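Side-chain contacts in putative O-acetylhomoserine (Thiol)-lyase (Campylobacter jejuni, PDB 4OC9), which probably acts as a pyridoxal phosphate-dependent enzyme that transfers the aminocarboxypropyl group of O-acetylhomoserine to a thiol or sulfide: residues P243-L248 / W266-G271; F306-S309 / G315-Y318; R128-D131 / D136-E139. One frame throughout, in Å; residues are numbered along the deposited sequence.

Contact 1 (P243-L248 / W266-G271)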
ATOM      1  N   PRO D 243     -33.736 -19.372   4.447  1.00 40.26           N
ATOM      2  CA  PRO D 243     -34.446 -18.214   4.993  1.00 43.99           C
ATOM      3  C   PRO D 243     -33.616 -16.934   4.956  1.00 49.75           C
ATOM      4  O   PRO D 243     -34.197 -15.847   4.854  1.00 50.17           O
ATOM      5  CB  PRO D 243     -34.756 -18.632   6.434  1.00 43.71           C
ATOM      6  CG  PRO D 243     -33.696 -19.634   6.770  1.00 42.05           C
ATOM      7  CD  PRO D 243     -33.403 -20.359   5.494  1.00 40.63           C
ATOM      8  N   SER D 244     -32.283 -17.042   5.022  1.00 45.03           N
ATOM      9  CA  SER D 244     -31.442 -15.836   4.970  1.00 44.73           C
ATOM     10  C   SER D 244     -31.619 -15.136   3.614  1.00 39.75           C
ATOM     11  O   SER D 244     -31.382 -13.944   3.516  1.00 40.79           O
ATOM     12  CB  SER D 244     -29.958 -16.113   5.261  1.00 43.75           C
ATOM     13  OG  SER D 244     -29.374 -16.946   4.283  1.00 48.36           O
ATOM     14  N   TYR D 245     -32.032 -15.888   2.588  1.00 35.79           N
ATOM     15  CA  TYR D 245     -32.272 -15.343   1.230  1.00 36.53           C
ATOM     16  C   TYR D 245     -33.677 -15.508   0.673  1.00 33.16           C
ATOM     17  O   TYR D 245     -33.863 -15.827  -0.504  1.00 30.33           O
ATOM     18  CB  TYR D 245     -31.233 -15.820   0.209  1.00 38.81           C
ATOM     19  CG  TYR D 245     -29.949 -15.077   0.385  1.00 47.83           C
ATOM     20  CD1 TYR D 245     -29.750 -13.851  -0.287  1.00 48.14           C
ATOM     21  CD2 TYR D 245     -28.963 -15.534   1.249  1.00 48.43           C
ATOM     22  CE1 TYR D 245     -28.596 -13.118  -0.117  1.00 49.72           C
ATOM     23  CE2 TYR D 245     -27.796 -14.812   1.420  1.00 52.92           C
ATOM     24  CZ  TYR D 245     -27.616 -13.609   0.743  1.00 54.86           C
ATOM     25  OH  TYR D 245     -26.455 -12.901   0.933  1.00 47.01           O
ATOM     26  N   HIS D 246     -34.657 -15.235   1.515  1.00 34.90           N
ATOM     27  CA  HIS D 246     -36.054 -15.345   1.133  1.00 38.33           C
ATOM     28  C   HIS D 246     -36.391 -16.602   0.352  1.00 39.92           C
ATOM     29  O   HIS D 246     -36.895 -16.536  -0.768  1.00 35.75           O
ATOM     30  CB  HIS D 246     -36.491 -14.102   0.381  1.00 41.49           C
ATOM     31  CG  HIS D 246     -36.458 -12.878   1.227  1.00 44.05           C
ATOM     32  ND1 HIS D 246     -37.513 -12.520   2.039  1.00 47.29           N
ATOM     33  CD2 HIS D 246     -35.494 -11.949   1.422  1.00 44.36           C
ATOM     34  CE1 HIS D 246     -37.210 -11.409   2.684  1.00 48.85           C
ATOM     35  NE2 HIS D 246     -35.991 -11.042   2.328  1.00 49.45           N
ATOM     36  N   GLY D 247     -36.087 -17.747   0.962  1.00 37.32           N
ATOM     37  CA  GLY D 247     -36.365 -19.050   0.370  1.00 36.46           C
ATOM     38  C   GLY D 247     -35.526 -19.533  -0.798  1.00 34.17           C
ATOM     39  O   GLY D 247     -35.781 -20.620  -1.321  1.00 34.10           O
ATOM     40  N   LEU D 248     -34.542 -18.751  -1.231  1.00 31.39           N
ATOM     41  CA  LEU D 248     -33.702 -19.171  -2.351  1.00 28.54           C
ATOM     42  C   LEU D 248     -33.129 -20.554  -2.126  1.00 27.42           C
ATOM     43  O   LEU D 248     -32.658 -20.872  -1.029  1.00 20.06           O
ATOM     44  CB  LEU D 248     -32.526 -18.227  -2.527  1.00 32.77           C
ATOM     45  CG  LEU D 248     -31.514 -18.652  -3.605  1.00 32.89           C
ATOM     46  CD1 LEU D 248     -32.135 -18.699  -5.000  1.00 34.36           C
ATOM     47  CD2 LEU D 248     -30.325 -17.693  -3.588  1.00 35.32           C
ATOM     48  N   TRP D 266     -20.662 -17.043   4.100  1.00 16.95           N
ATOM     49  CA  TRP D 266     -19.466 -16.978   4.939  1.00 14.84           C
ATOM     50  C   TRP D 266     -18.689 -15.649   4.891  1.00 14.09           C
ATOM     51  O   TRP D 266     -18.254 -15.154   5.935  1.00 12.87           O
ATOM     52  CB  TRP D 266     -18.606 -18.177   4.693  1.00 16.18           C
ATOM     53  CG  TRP D 266     -19.423 -19.463   4.766  1.00 18.09           C
ATOM     54  CD1 TRP D 266     -19.644 -20.344   3.752  1.00 18.05           C
ATOM     55  CD2 TRP D 266     -20.230 -19.913   5.855  1.00 16.91           C
ATOM     56  NE1 TRP D 266     -20.438 -21.355   4.171  1.00 18.75           N
ATOM     57  CE2 TRP D 266     -20.830 -21.112   5.455  1.00 18.80           C
ATOM     58  CE3 TRP D 266     -20.461 -19.445   7.156  1.00 18.72           C
ATOM     59  CZ2 TRP D 266     -21.680 -21.864   6.305  1.00 18.36           C
ATOM     60  CZ3 TRP D 266     -21.294 -20.191   8.001  1.00 19.18           C
ATOM     61  CH2 TRP D 266     -21.885 -21.392   7.569  1.00 18.06           C
ATOM     62  N   LEU D 267     -18.472 -15.092   3.711  1.00 12.77           N
ATOM     63  CA  LEU D 267     -17.794 -13.805   3.647  1.00 13.19           C
ATOM     64  C   LEU D 267     -18.742 -12.729   4.166  1.00 14.34           C
ATOM     65  O   LEU D 267     -18.365 -11.928   5.000  1.00 12.05           O
ATOM     66  CB  LEU D 267     -17.322 -13.419   2.235  1.00 12.51           C
ATOM     67  CG  LEU D 267     -16.032 -14.038   1.748  1.00 11.63           C
ATOM     68  CD1 LEU D 267     -15.785 -13.787   0.270  1.00 12.07           C
ATOM     69  CD2 LEU D 267     -14.890 -13.475   2.592  1.00 11.26           C
ATOM     70  N   ARG D 268     -19.975 -12.754   3.691  1.00 16.17           N
ATOM     71  CA  ARG D 268     -20.923 -11.750   4.106  1.00 18.81           C
ATOM     72  C   ARG D 268     -21.183 -11.678   5.581  1.00 18.51           C
ATOM     73  O   ARG D 268     -21.234 -10.597   6.144  1.00 17.84           O
ATOM     74  CB  ARG D 268     -22.247 -11.937   3.385  1.00 24.70           C
ATOM     75  CG  ARG D 268     -23.219 -10.811   3.663  1.00 29.74           C
ATOM     76  CD  ARG D 268     -24.448 -10.891   2.776  1.00 40.20           C
ATOM     77  NE  ARG D 268     -25.248  -9.651   2.852  1.00 48.37           N
ATOM     78  CZ  ARG D 268     -26.353  -9.397   2.145  1.00 49.92           C
ATOM     79  NH1 ARG D 268     -26.847 -10.287   1.287  1.00 54.42           N
ATOM     80  NH2 ARG D 268     -26.975  -8.238   2.296  1.00 50.29           N
ATOM     81  N   ASP D 269     -21.319 -12.825   6.227  1.00 18.91           N
ATOM     82  CA  ASP D 269     -21.620 -12.833   7.666  1.00 19.61           C
ATOM     83  C   ASP D 269     -20.427 -13.025   8.619  1.00 16.18           C
ATOM     84  O   ASP D 269     -20.474 -12.553   9.737  1.00 13.00           O
ATOM     85  CB  ASP D 269     -22.700 -13.901   7.948  1.00 22.37           C
ATOM     86  CG  ASP D 269     -23.994 -13.698   7.114  1.00 23.82           C
ATOM     87  OD1 ASP D 269     -24.171 -12.642   6.471  1.00 27.13           O
ATOM     88  OD2 ASP D 269     -24.842 -14.628   7.105  1.00 28.36           O
ATOM     89  N   LEU D 270     -19.420 -13.792   8.219  1.00 14.73           N
ATOM     90  CA  LEU D 270     -18.240 -14.033   9.088  1.00 15.11           C
ATOM     91  C   LEU D 270     -17.120 -13.040   8.793  1.00 14.82           C
ATOM     92  O   LEU D 270     -16.285 -12.756   9.662  1.00 14.80           O
ATOM     93  CB  LEU D 270     -17.772 -15.480   9.054  1.00 15.80           C
ATOM     94  CG  LEU D 270     -18.535 -16.580   9.834  1.00 17.89           C
ATOM     95  CD1 LEU D 270     -20.021 -16.385   9.734  1.00 17.73           C
ATOM     96  CD2 LEU D 270     -18.193 -18.057   9.548  1.00 18.53           C
ATOM     97  N   GLY D 271     -17.099 -12.532   7.563  1.00 13.11           N
ATOM     98  CA  GLY D 271     -16.149 -11.506   7.165  1.00 11.90           C
ATOM     99  C   GLY D 271     -14.652 -11.616   7.170  1.00 10.72           C
ATOM    100  O   GLY D 271     -13.980 -10.651   7.547  1.00  9.79           O
TER
HETATM  101  O   HOH W   1     -26.659 -16.033   4.964  1.00 25.25           O
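Arg-268 reaches from helix 257-270 to the phenol of Tyr-245, and the touching is left to the far half of its chain. From CB the side chain runs out fully extended, with CG anti to the backbone N (chi1 -173°), which carries the guanidinium clear of the helix; CB and CG meet nothing on 243-248. The first contact comes at Arg-268 CD, 3.4 Å from Tyr-245 OH. Beyond it, NE and CZ pass alongside the same oxygen at longer range. The tip then closes the link: Arg-268 NH1 donates to Tyr-245 OH at 2.7 Å. An N-H...O angle of 150° makes the bond moderately bent, yet the oxygen lies almost in the guanidinium plane, at its edge. Ring and guanidinium are turned 53° to each other, and Arg-268 NH1 stands 3.5 Å from Tyr-245 CZ in an oblique approach, so the evidence favours a phenol hydrogen bond over a stack. The hydroxyl also bonds to the carbonyl oxygen of Ile-264, one helical turn earlier, and thus accepts from Arg-268 while donating to the backbone.

A second bridge runs through water 1, which donates to Ser-244 OG at 2.9 Å and to Asp-269 OD2 at 3.1 Å. Ser-244 OG is further paired with Asp-242, and Asp-269 OD2 with Thr-119 of the second subunit.

The loop before helix 257-270 is therefore tied back onto that helix near its C-terminal end, at the subunit interface: Gln-386 of the second subunit packs on both Tyr-245 and Arg-268, while Leu-267 and Leu-270 turn to strand 77-81 and helix 84-93 respectively.

Contact 2 (F306-S309 / G315-Y318)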
ATOM      1  N   PHE D 306      22.941 -32.942   0.394  1.00 16.74           N
ATOM      2  CA  PHE D 306      24.026 -32.595   1.311  1.00 15.48           C
ATOM      3  C   PHE D 306      23.731 -33.122   2.699  1.00 14.83           C
ATOM      4  O   PHE D 306      24.585 -33.729   3.318  1.00 15.67           O
ATOM      5  CB  PHE D 306      24.228 -31.079   1.364  1.00 16.44           C
ATOM      6  CG  PHE D 306      24.989 -30.619   2.577  1.00 15.46           C
ATOM      7  CD1 PHE D 306      26.359 -30.700   2.645  1.00 15.97           C
ATOM      8  CD2 PHE D 306      24.316 -30.105   3.634  1.00 16.26           C
ATOM      9  CE1 PHE D 306      27.032 -30.281   3.771  1.00 14.80           C
ATOM     10  CE2 PHE D 306      24.977 -29.673   4.763  1.00 16.57           C
ATOM     11  CZ  PHE D 306      26.335 -29.785   4.841  1.00 14.42           C
ATOM     12  N   LEU D 307      22.539 -32.846   3.203  1.00 13.47           N
ATOM     13  CA  LEU D 307      22.182 -33.324   4.512  1.00 13.93           C
ATOM     14  C   LEU D 307      22.207 -34.862   4.562  1.00 15.99           C
ATOM     15  O   LEU D 307      22.652 -35.463   5.543  1.00 15.49           O
ATOM     16  CB  LEU D 307      20.771 -32.847   4.898  1.00 13.91           C
ATOM     17  CG  LEU D 307      20.569 -31.339   5.125  1.00 15.29           C
ATOM     18  CD1 LEU D 307      19.116 -30.965   5.263  1.00 15.16           C
ATOM     19  CD2 LEU D 307      21.366 -30.881   6.336  1.00 14.88           C
ATOM     20  N   ASN D 308      21.702 -35.478   3.501  1.00 15.54           N
ATOM     21  CA  ASN D 308      21.610 -36.909   3.433  1.00 17.56           C
ATOM     22  C   ASN D 308      22.943 -37.651   3.497  1.00 19.74           C
ATOM     23  O   ASN D 308      22.981 -38.821   3.810  1.00 18.85           O
ATOM     24  CB  ASN D 308      20.948 -37.306   2.119  1.00 17.30           C
ATOM     25  CG  ASN D 308      20.620 -38.794   2.064  1.00 15.98           C
ATOM     26  OD1 ASN D 308      19.919 -39.329   2.926  1.00 14.40           O
ATOM     27  ND2 ASN D 308      21.022 -39.426   0.985  1.00 15.91           N
ATOM     28  N   SER D 309      24.032 -36.961   3.162  0.50 20.43           N
ATOM     29  CA  SER D 309      25.358 -37.562   3.181  0.50 19.07           C
ATOM     30  C   SER D 309      26.212 -37.126   4.344  0.50 18.94           C
ATOM     31  O   SER D 309      27.313 -37.631   4.513  0.50 19.88           O
ATOM     32  CB  SER D 309      26.125 -37.137   1.930  0.50 19.64           C
ATOM     33  OG  SER D 309      25.446 -37.526   0.759  0.50 19.17           O
ATOM     34  N   GLY D 315      18.701 -38.488   9.403  1.00 26.56           N
ATOM     35  CA  GLY D 315      17.579 -38.854   8.539  1.00 22.34           C
ATOM     36  C   GLY D 315      17.092 -37.601   7.845  1.00 22.34           C
ATOM     37  O   GLY D 315      17.063 -36.535   8.452  1.00 19.07           O
ATOM     38  N   VAL D 316      16.708 -37.737   6.583  1.00 17.21           N
ATOM     39  CA  VAL D 316      16.234 -36.638   5.805  1.00 15.53           C
ATOM     40  C   VAL D 316      14.935 -36.964   5.125  1.00 14.00           C
ATOM     41  O   VAL D 316      14.819 -37.973   4.470  1.00 13.77           O
ATOM     42  CB  VAL D 316      17.239 -36.240   4.692  1.00 16.21           C
ATOM     43  CG1 VAL D 316      16.698 -35.071   3.856  1.00 16.36           C
ATOM     44  CG2 VAL D 316      18.585 -35.850   5.296  1.00 17.66           C
ATOM     45  N   ASN D 317      13.988 -36.039   5.198  1.00 15.11           N
ATOM     46  CA  ASN D 317      12.678 -36.213   4.558  1.00 15.58           C
ATOM     47  C   ASN D 317      12.480 -35.308   3.379  1.00 14.73           C
ATOM     48  O   ASN D 317      12.211 -34.110   3.564  1.00 19.59           O
ATOM     49  CB  ASN D 317      11.539 -35.875   5.449  1.00 16.99           C
ATOM     50  CG  ASN D 317      11.200 -36.927   6.421  1.00 19.47           C
ATOM     51  OD1 ASN D 317      11.537 -38.105   6.275  1.00 25.02           O
ATOM     52  ND2 ASN D 317      10.384 -36.541   7.355  1.00 21.95           N
ATOM     53  N   TYR D 318      12.651 -35.834   2.179  1.00 12.98           N
ATOM     54  CA  TYR D 318      12.453 -35.036   0.962  1.00 13.09           C
ATOM     55  C   TYR D 318      12.157 -36.062  -0.148  1.00 13.98           C
ATOM     56  O   TYR D 318      12.884 -37.007  -0.336  1.00 13.90           O
ATOM     57  CB  TYR D 318      13.620 -34.072   0.688  1.00 11.75           C
ATOM     58  CG  TYR D 318      13.326 -33.068  -0.372  1.00 10.51           C
ATOM     59  CD1 TYR D 318      12.526 -31.973  -0.107  1.00  9.69           C
ATOM     60  CD2 TYR D 318      13.894 -33.167  -1.621  1.00 10.63           C
ATOM     61  CE1 TYR D 318      12.256 -31.035  -1.076  1.00  8.93           C
ATOM     62  CE2 TYR D 318      13.629 -32.234  -2.607  1.00  9.99           C
ATOM     63  CZ  TYR D 318      12.800 -31.163  -2.325  1.00  9.47           C
ATOM     64  OH  TYR D 318      12.550 -30.231  -3.336  1.00  8.38           O
TER
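Val-316 packs against Leu-307 and Asn-308, and a single methyl, CG2, makes all the close approaches. The apolar part of the contact is one pair: Val-316 CG2 lies 3.7 Å from Leu-307 CB. It is thus the root of the leucine that is touched; the Leu-307 side chain also touches Leu-343 and Phe-345 of strand 342-346 and Ile-422 of helix 411-422. The valine has CG1 anti to its backbone N (chi1 179°), leaving CG2 anti to the carbonyl carbon and directed at the C-terminal part of helix 276-309.

The second kind of contact is van der Waals packing of that methyl on helix backbone. Val-316 CG2 comes within 3.6 Å of Asn-308 N and 3.7 Å of Asn-308 CA; Asn-308 CB is more distant, 4.2 Å from Val-316 CG2. The amide head of Asn-308 makes none of these approaches. Close backbones permit the fit, since the CA atoms of Asn-308 and Val-316 are 5.9 Å apart.

Polar interactions across the two segments are absent: no hydrogen bond or salt bridge joins 306-309 to 315-318. Backbone bonds of the strand run within the sheet: Gly-315 pairs with Glu-346 and Asn-317 with Ser-344 of strand 342-346.

After a connection of five residues between the segments, the chain runs back as one of the two outermost strands, within this chain, of the five-stranded sheet. With contacts restricted to a methyl, two CB atoms and main-chain atoms, the pairing rests on van der Waals fit, Leu-307 buried and Asn-308 exposed, and no hydrogen bond across the segments sets its geometry.

Contact 3 (R128-D131 / D136-E139)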
ATOM      1  N   ARG D 128     -12.804 -36.588  12.616  1.00 26.05           N
ATOM      2  CA  ARG D 128     -12.361 -37.985  12.606  1.00 29.53           C
ATOM      3  C   ARG D 128     -11.087 -38.151  11.784  1.00 26.15           C
ATOM      4  O   ARG D 128     -11.119 -38.095  10.570  1.00 22.88           O
ATOM      5  CB  ARG D 128     -13.453 -38.907  12.041  1.00 31.74           C
ATOM      6  CG  ARG D 128     -14.745 -38.881  12.845  1.00 34.20           C
ATOM      7  CD  ARG D 128     -15.802 -39.768  12.222  1.00 36.90           C
ATOM      8  NE  ARG D 128     -17.071 -39.685  12.948  1.00 40.96           N
ATOM      9  CZ  ARG D 128     -18.182 -40.315  12.582  1.00 41.72           C
ATOM     10  NH1 ARG D 128     -18.196 -41.081  11.490  1.00 46.56           N
ATOM     11  NH2 ARG D 128     -19.283 -40.171  13.294  1.00 41.56           N
ATOM     12  N   GLU D 129      -9.992 -38.385  12.495  1.00 25.03           N
ATOM     13  CA  GLU D 129      -8.686 -38.592  11.934  1.00 23.91           C
ATOM     14  C   GLU D 129      -8.566 -39.878  11.102  1.00 24.19           C
ATOM     15  O   GLU D 129      -9.294 -40.853  11.321  1.00 23.89           O
ATOM     16  CB  GLU D 129      -7.698 -38.746  13.084  1.00 27.77           C
ATOM     17  CG  GLU D 129      -6.226 -38.849  12.701  1.00 35.16           C
ATOM     18  CD  GLU D 129      -5.340 -39.212  13.890  1.00 39.40           C
ATOM     19  OE1 GLU D 129      -4.096 -39.001  13.874  1.00 48.31           O
ATOM     20  OE2 GLU D 129      -5.898 -39.722  14.871  1.00 45.01           O
ATOM     21  N   PHE D 130      -7.689 -39.863  10.096  1.00 22.66           N
ATOM     22  CA  PHE D 130      -7.472 -41.067   9.277  1.00 22.10           C
ATOM     23  C   PHE D 130      -6.016 -40.990   8.861  1.00 23.18           C
ATOM     24  O   PHE D 130      -5.410 -39.909   8.873  1.00 23.17           O
ATOM     25  CB  PHE D 130      -8.416 -41.243   8.071  1.00 20.74           C
ATOM     26  CG  PHE D 130      -8.155 -40.304   6.922  1.00 20.83           C
ATOM     27  CD1 PHE D 130      -8.765 -39.076   6.857  1.00 20.42           C
ATOM     28  CD2 PHE D 130      -7.319 -40.696   5.873  1.00 19.48           C
ATOM     29  CE1 PHE D 130      -8.536 -38.240   5.783  1.00 21.95           C
ATOM     30  CE2 PHE D 130      -7.099 -39.875   4.791  1.00 19.27           C
ATOM     31  CZ  PHE D 130      -7.700 -38.634   4.752  1.00 22.08           C
ATOM     32  N   ASP D 131      -5.460 -42.145   8.518  1.00 22.35           N
ATOM     33  CA  ASP D 131      -4.082 -42.250   8.113  1.00 26.27           C
ATOM     34  C   ASP D 131      -3.981 -42.262   6.573  1.00 26.65           C
ATOM     35  O   ASP D 131      -4.499 -43.187   5.923  1.00 23.25           O
ATOM     36  CB  ASP D 131      -3.509 -43.544   8.715  1.00 26.13           C
ATOM     37  CG  ASP D 131      -2.013 -43.754   8.423  1.00 27.80           C
ATOM     38  OD1 ASP D 131      -1.317 -42.892   7.818  1.00 22.33           O
ATOM     39  OD2 ASP D 131      -1.526 -44.828   8.830  1.00 32.50           O
ATOM     40  N   ASP D 136      -7.686 -47.717   4.282  1.00 31.18           N
ATOM     41  CA  ASP D 136      -8.821 -48.471   4.806  1.00 33.61           C
ATOM     42  C   ASP D 136      -9.309 -47.694   6.044  1.00 33.97           C
ATOM     43  O   ASP D 136     -10.508 -47.709   6.352  1.00 37.31           O
ATOM     44  CB  ASP D 136      -8.459 -49.912   5.219  1.00 36.72           C
ATOM     45  CG  ASP D 136      -8.079 -50.798   4.046  1.00 42.07           C
ATOM     46  OD1 ASP D 136      -8.428 -50.470   2.881  1.00 45.67           O
ATOM     47  OD2 ASP D 136      -7.456 -51.857   4.297  1.00 46.67           O
ATOM     48  N   SER D 137      -8.385 -47.007   6.736  1.00 30.25           N
ATOM     49  CA  SER D 137      -8.726 -46.226   7.929  1.00 28.08           C
ATOM     50  C   SER D 137      -9.712 -45.097   7.590  1.00 28.02           C
ATOM     51  O   SER D 137     -10.415 -44.596   8.470  1.00 27.33           O
ATOM     52  CB  SER D 137      -7.493 -45.637   8.608  1.00 31.52           C
ATOM     53  OG  SER D 137      -6.829 -44.694   7.772  1.00 35.31           O
ATOM     54  N   LEU D 138      -9.740 -44.677   6.330  1.00 25.93           N
ATOM     55  CA  LEU D 138     -10.664 -43.636   5.901  1.00 26.32           C
ATOM     56  C   LEU D 138     -12.080 -44.211   5.775  1.00 26.96           C
ATOM     57  O   LEU D 138     -13.037 -43.609   6.286  1.00 27.50           O
ATOM     58  CB  LEU D 138     -10.204 -42.977   4.601  1.00 26.70           C
ATOM     59  CG  LEU D 138     -11.125 -41.926   3.981  1.00 27.57           C
ATOM     60  CD1 LEU D 138     -11.565 -40.846   4.961  1.00 28.46           C
ATOM     61  CD2 LEU D 138     -10.443 -41.316   2.766  1.00 28.93           C
ATOM     62  N   GLU D 139     -12.223 -45.353   5.101  1.00 27.99           N
ATOM     63  CA  GLU D 139     -13.551 -46.025   4.941  1.00 30.84           C
ATOM     64  C   GLU D 139     -14.212 -46.202   6.292  1.00 28.45           C
ATOM     65  O   GLU D 139     -15.396 -45.987   6.471  1.00 27.96           O
ATOM     66  CB  GLU D 139     -13.364 -47.418   4.390  1.00 33.28           C
ATOM     67  CG  GLU D 139     -12.853 -47.517   2.976  1.00 40.90           C
ATOM     68  CD  GLU D 139     -13.885 -47.381   1.860  1.00 43.90           C
ATOM     69  OE1 GLU D 139     -14.989 -46.934   2.162  1.00 39.76           O
ATOM     70  OE2 GLU D 139     -13.580 -47.741   0.670  1.00 46.35           O
TER
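Ser-137 OG is gripped from two sources: Asp-131 N donates to it at 3.0 Å with an N-H...O angle of 155°, and the hydroxyl bonds in turn to the carbonyl oxygen of Asp-134. With OG set between backbone N and carbonyl carbon (chi1 64°), the hydroxyl reaches back to the connecting loop. Asp-131 directs its carboxylate elsewhere: OD1 takes the amide of Asp-133, as in an Asx turn. Ser-137 OG also lies 3.8 Å from Phe-130 CB, near the plane of the ring at its edge but farther from the ring atoms.

Next along the helix comes Leu-138, whose side chain runs alongside that of Phe-130 in a common direction. Leu-138 CD1 stands over one ring face, 4.0 Å from the Phe-130 centroid and 17° off the ring normal, a CH-pi contact. Leu-138 CB lies 3.9 Å from Phe-130 CD2, and Leu-138 CD2 faces Phe-130 CE2 at 4.2 Å.

This is the strand-to-helix turn of a beta-alpha-beta crossover from strand 126-130 to strand 146-152. Leu-138 also touches Ala-103 and Ile-149 on the sheet. Polar bonds fix the turn while apolar groups seat the helix, so direction and burial are supplied by separate neighbouring residues.

Overall arrangement
Along the chain the order is contact 3, contact 1, contact 2, each closing before the next opens. Contact 3 belongs to the seven-stranded sheet, one of whose two outermost strands within the chain is 126-130; contact 2 lies on an edge strand, 315-317, of the separate five-stranded sheet. Contact 1 involves helix 257-270, which is followed by helix 276-309, the long helix whose C-terminal part forms contact 2. Centres of contacts 1 and 2 are about 50 Å apart, on opposite sides of the chain's centre; contact 3 is about 33 Å from contact 1 and about 29 Å from contact 2, centre to centre. None touch; they lie in different parts of the subunit, contact 1 alone meeting another chain.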